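Long-range contact in methylmalonyl-CoA epimerase, mitochondrial (Homo sapiens, PDB 3RMU), which interconverts the R and S epimers of methylmalonyl-CoA in mitochondrial propionyl-CoA metabolism and binds a cobalt ion: residues A29-S43 and F46-L60. Numbering follows the deposited sequence.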
# COMPACT_ATOMS: atom_id res chain seq x y z
N ALA A 29 -3.07 15.31 7.33
CA ALA A 29 -1.88 15.07 6.48
C ALA A 29 -1.45 16.31 5.70
O ALA A 29 -2.24 17.24 5.42
CB ALA A 29 -2.14 13.92 5.51
N GLN A 30 -0.18 16.30 5.30
CA GLN A 30 0.33 17.27 4.35
C GLN A 30 -0.00 16.76 2.98
O GLN A 30 0.39 15.66 2.61
CB GLN A 30 1.85 17.41 4.51
CG GLN A 30 2.44 18.51 3.65
CD GLN A 30 3.92 18.71 3.90
OE1 GLN A 30 4.75 18.25 3.12
NE2 GLN A 30 4.25 19.41 4.99
N VAL A 31 -0.74 17.55 2.22
CA VAL A 31 -1.26 17.09 0.95
C VAL A 31 -0.99 18.16 -0.13
O VAL A 31 -1.15 19.36 0.12
CB VAL A 31 -2.78 16.81 1.10
CG1 VAL A 31 -3.40 16.49 -0.20
CG2 VAL A 31 -3.04 15.67 2.15
N SER A 32 -0.57 17.71 -1.31
CA SER A 32 -0.29 18.59 -2.44
C SER A 32 -1.58 19.02 -3.11
O SER A 32 -2.62 18.40 -2.96
CB SER A 32 0.60 17.91 -3.48
OG SER A 32 -0.12 16.94 -4.27
N GLU A 33 -1.49 20.08 -3.89
CA GLU A 33 -2.48 20.34 -4.92
C GLU A 33 -2.51 19.18 -5.94
O GLU A 33 -1.49 18.51 -6.16
CB GLU A 33 -2.13 21.64 -5.64
CG GLU A 33 -2.20 22.90 -4.78
CD GLU A 33 -1.98 24.17 -5.60
OE1 GLU A 33 -0.81 24.46 -5.95
OE2 GLU A 33 -2.97 24.88 -5.89
N ALA A 34 -3.68 18.94 -6.54
CA ALA A 34 -3.79 18.03 -7.68
C ALA A 34 -2.93 18.48 -8.84
O ALA A 34 -2.96 19.65 -9.23
CB ALA A 34 -5.22 17.90 -8.12
N VAL A 35 -2.16 17.53 -9.39
CA VAL A 35 -1.27 17.76 -10.54
C VAL A 35 -1.73 16.89 -11.72
O VAL A 35 -1.68 15.67 -11.60
CB VAL A 35 0.18 17.31 -10.17
CG1 VAL A 35 1.11 17.54 -11.34
CG2 VAL A 35 0.68 18.08 -8.95
N PRO A 36 -2.15 17.49 -12.85
CA PRO A 36 -2.41 16.59 -13.97
C PRO A 36 -1.13 16.07 -14.61
O PRO A 36 -0.22 16.86 -14.90
CB PRO A 36 -3.15 17.47 -14.97
CG PRO A 36 -2.62 18.85 -14.70
CD PRO A 36 -2.33 18.90 -13.22
N LEU A 37 -1.12 14.79 -14.93
CA LEU A 37 -0.01 14.14 -15.66
C LEU A 37 -0.56 13.52 -16.94
O LEU A 37 -0.79 12.30 -16.98
CB LEU A 37 0.62 13.07 -14.77
CG LEU A 37 1.21 13.56 -13.46
CD1 LEU A 37 1.68 12.39 -12.57
CD2 LEU A 37 2.32 14.54 -13.73
N PRO A 38 -0.79 14.35 -17.97
CA PRO A 38 -1.47 13.87 -19.17
C PRO A 38 -0.75 12.73 -19.87
O PRO A 38 -1.40 11.84 -20.42
CB PRO A 38 -1.53 15.10 -20.07
CG PRO A 38 -1.36 16.24 -19.19
CD PRO A 38 -0.49 15.79 -18.08
N GLU A 39 0.59 12.77 -19.88
CA GLU A 39 1.39 11.71 -20.51
C GLU A 39 1.12 10.33 -19.88
O GLU A 39 1.29 9.30 -20.55
CB GLU A 39 2.89 11.99 -20.34
CG GLU A 39 3.41 13.16 -21.15
CD GLU A 39 4.94 13.17 -21.22
OE1 GLU A 39 5.51 12.40 -22.02
OE2 GLU A 39 5.56 13.92 -20.46
N HIS A 40 0.73 10.33 -18.61
CA HIS A 40 0.52 9.08 -17.84
C HIS A 40 -0.95 8.76 -17.64
O HIS A 40 -1.30 7.75 -17.01
CB HIS A 40 1.29 9.18 -16.54
CG HIS A 40 2.72 9.53 -16.77
ND1 HIS A 40 3.66 8.59 -17.13
CD2 HIS A 40 3.35 10.73 -16.83
CE1 HIS A 40 4.82 9.19 -17.35
NE2 HIS A 40 4.66 10.49 -17.17
N GLY A 41 -1.81 9.64 -18.17
CA GLY A 41 -3.26 9.43 -18.13
C GLY A 41 -3.88 9.46 -16.75
O GLY A 41 -4.93 8.84 -16.53
N VAL A 42 -3.25 10.16 -15.80
CA VAL A 42 -3.83 10.31 -14.48
C VAL A 42 -3.59 11.71 -13.97
O VAL A 42 -2.75 12.45 -14.51
CB VAL A 42 -3.23 9.32 -13.46
CG1 VAL A 42 -3.52 7.85 -13.86
CG2 VAL A 42 -1.74 9.57 -13.31
N SER A 43 -4.37 12.07 -12.97
CA SER A 43 -4.10 13.22 -12.07
C SER A 43 -3.64 12.67 -10.72
O SER A 43 -4.11 11.65 -10.27
CB SER A 43 -5.36 14.09 -11.90
OG SER A 43 -5.69 14.79 -13.11
N PHE A 46 -0.24 14.07 -3.95
CA PHE A 46 0.78 13.48 -3.10
C PHE A 46 0.45 13.74 -1.64
O PHE A 46 0.23 14.89 -1.26
CB PHE A 46 2.15 14.12 -3.42
CG PHE A 46 2.58 13.91 -4.82
CD1 PHE A 46 3.17 12.70 -5.20
CD2 PHE A 46 2.34 14.88 -5.80
CE1 PHE A 46 3.56 12.47 -6.54
CE2 PHE A 46 2.71 14.66 -7.12
CZ PHE A 46 3.32 13.44 -7.50
N VAL A 47 0.36 12.67 -0.84
CA VAL A 47 0.21 12.80 0.61
C VAL A 47 1.57 12.50 1.21
O VAL A 47 2.08 11.41 1.04
CB VAL A 47 -0.83 11.86 1.15
CG1 VAL A 47 -0.91 12.00 2.68
CG2 VAL A 47 -2.17 12.13 0.47
N ASN A 48 2.18 13.50 1.84
CA ASN A 48 3.55 13.35 2.32
C ASN A 48 3.51 12.92 3.78
O ASN A 48 3.22 13.71 4.65
CB ASN A 48 4.32 14.64 2.16
CG ASN A 48 5.78 14.55 2.71
OD1 ASN A 48 6.27 13.47 3.03
ND2 ASN A 48 6.44 15.69 2.81
N LEU A 49 3.78 11.63 4.02
CA LEU A 49 3.85 11.09 5.37
C LEU A 49 5.26 11.15 6.02
O LEU A 49 5.43 10.58 7.11
CB LEU A 49 3.26 9.68 5.43
CG LEU A 49 1.84 9.48 4.90
CD1 LEU A 49 1.47 8.03 4.90
CD2 LEU A 49 0.82 10.31 5.74
N GLY A 50 6.20 11.89 5.41
CA GLY A 50 7.54 12.10 5.94
C GLY A 50 8.51 11.02 5.49
O GLY A 50 9.58 11.32 4.95
N ASN A 51 8.15 9.76 5.76
CA ASN A 51 8.99 8.63 5.40
C ASN A 51 8.75 8.13 3.96
O ASN A 51 9.61 7.47 3.40
CB ASN A 51 8.90 7.46 6.42
CG ASN A 51 7.51 6.80 6.51
OD1 ASN A 51 6.49 7.46 6.40
ND2 ASN A 51 7.49 5.52 6.85
N THR A 52 7.56 8.40 3.43
CA THR A 52 7.15 7.98 2.11
C THR A 52 5.93 8.83 1.72
O THR A 52 5.44 9.66 2.53
CB THR A 52 6.81 6.48 2.09
OG1 THR A 52 6.70 6.03 0.73
CG2 THR A 52 5.50 6.16 2.88
N LYS A 53 5.41 8.59 0.54
CA LYS A 53 4.20 9.24 0.09
C LYS A 53 3.15 8.29 -0.37
O LYS A 53 3.44 7.18 -0.80
CB LYS A 53 4.52 10.12 -1.11
CG LYS A 53 5.50 11.13 -0.78
CD LYS A 53 5.79 12.09 -1.85
CE LYS A 53 6.23 13.38 -1.23
NZ LYS A 53 7.56 13.69 -1.74
N MET A 54 1.91 8.77 -0.27
CA MET A 54 0.78 8.13 -0.91
C MET A 54 0.52 8.95 -2.16
O MET A 54 0.52 10.17 -2.10
CB MET A 54 -0.46 8.14 -0.02
CG MET A 54 -0.31 7.50 1.34
SD MET A 54 -1.80 7.69 2.37
CE MET A 54 -3.03 6.79 1.44
N GLU A 55 0.29 8.29 -3.28
CA GLU A 55 -0.05 9.00 -4.52
C GLU A 55 -1.50 8.65 -4.73
O GLU A 55 -1.83 7.48 -4.99
CB GLU A 55 0.78 8.58 -5.71
CG GLU A 55 2.29 8.96 -5.52
CD GLU A 55 3.14 8.88 -6.78
OE1 GLU A 55 2.59 8.55 -7.87
OE2 GLU A 55 4.37 9.17 -6.66
N LEU A 56 -2.37 9.64 -4.57
CA LEU A 56 -3.79 9.46 -4.87
C LEU A 56 -4.02 9.75 -6.36
O LEU A 56 -3.66 10.82 -6.86
CB LEU A 56 -4.65 10.40 -4.00
CG LEU A 56 -4.43 10.44 -2.49
CD1 LEU A 56 -5.28 11.55 -1.83
CD2 LEU A 56 -4.74 9.09 -1.89
N LEU A 57 -4.66 8.82 -7.07
CA LEU A 57 -4.66 8.85 -8.53
C LEU A 57 -6.09 8.83 -9.01
O LEU A 57 -6.89 8.09 -8.45
CB LEU A 57 -3.97 7.61 -9.09
CG LEU A 57 -2.48 7.44 -8.75
CD1 LEU A 57 -1.95 6.12 -9.36
CD2 LEU A 57 -1.71 8.64 -9.25
N HIS A 58 -6.36 9.63 -10.03
CA HIS A 58 -7.66 9.61 -10.73
C HIS A 58 -7.43 9.72 -12.23
O HIS A 58 -6.53 10.44 -12.67
CB HIS A 58 -8.55 10.75 -10.23
CG HIS A 58 -9.95 10.67 -10.76
ND1 HIS A 58 -10.89 9.81 -10.24
CD2 HIS A 58 -10.54 11.32 -11.79
CE1 HIS A 58 -12.02 9.95 -10.92
NE2 HIS A 58 -11.83 10.86 -11.86
N PRO A 59 -8.23 8.99 -13.05
CA PRO A 59 -8.08 9.03 -14.49
C PRO A 59 -8.09 10.43 -15.08
O PRO A 59 -8.86 11.31 -14.63
CB PRO A 59 -9.31 8.27 -15.01
CG PRO A 59 -9.65 7.34 -13.90
CD PRO A 59 -9.33 8.09 -12.65
N LEU A 60 -7.26 10.60 -16.09
CA LEU A 60 -7.22 11.81 -16.89
C LEU A 60 -7.30 11.34 -18.34
O LEU A 60 -6.33 10.79 -18.89
CB LEU A 60 -5.95 12.61 -16.58
CG LEU A 60 -5.77 13.98 -17.21
CD1 LEU A 60 -6.81 14.95 -16.72
CD2 LEU A 60 -4.36 14.48 -16.86
O HOH W 1 1.29 14.15 6.52
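Ser43 and His58 pair their backbones at the tightly packed part of this contact: Ser43 N reaches His58 O at 2.7 Å, and His58 N returns a bond to Ser43 O. Beside them Val42 CG2 meets Leu57 CD2 at 4.2 Å, and the Leu57 side chain lies about 4 Å from that of the cobalt ligand His80. Leu60 closes this end. Its CG, anti to the backbone N (chi1 -174°), carries CD2 over to Pro36 CB at 3.7 Å, close also to Val42 O, while its N-H bonds to Gly41 O, in the G1 bulge opposite Leu37. Toward the other end Ser32 grips the backbone of Phe46 twice. Its N donates to Phe46 O, and its OG (chi1 76°), at the edge of the Phe46 ring, accepts from Phe46 N at 2.9 Å and donates to Glu33 O. Ala29 CB and Val31 CG2 pack on the two methyls of Val47. The solvent side is looser: Gln30 OE1 takes Asn48 ND2 at 3.1 Å from above its carbonyl plane, the amides turned 67° apart, and a water links Gln30 N to Asn48 O. Thus main-chain bonds hold two successive antiparallel hairpins, 30-37 with 42-48 and 42-48 with 53-59, the Ser32 hydroxyl taking the Phe46 N-H in place of a backbone carbonyl.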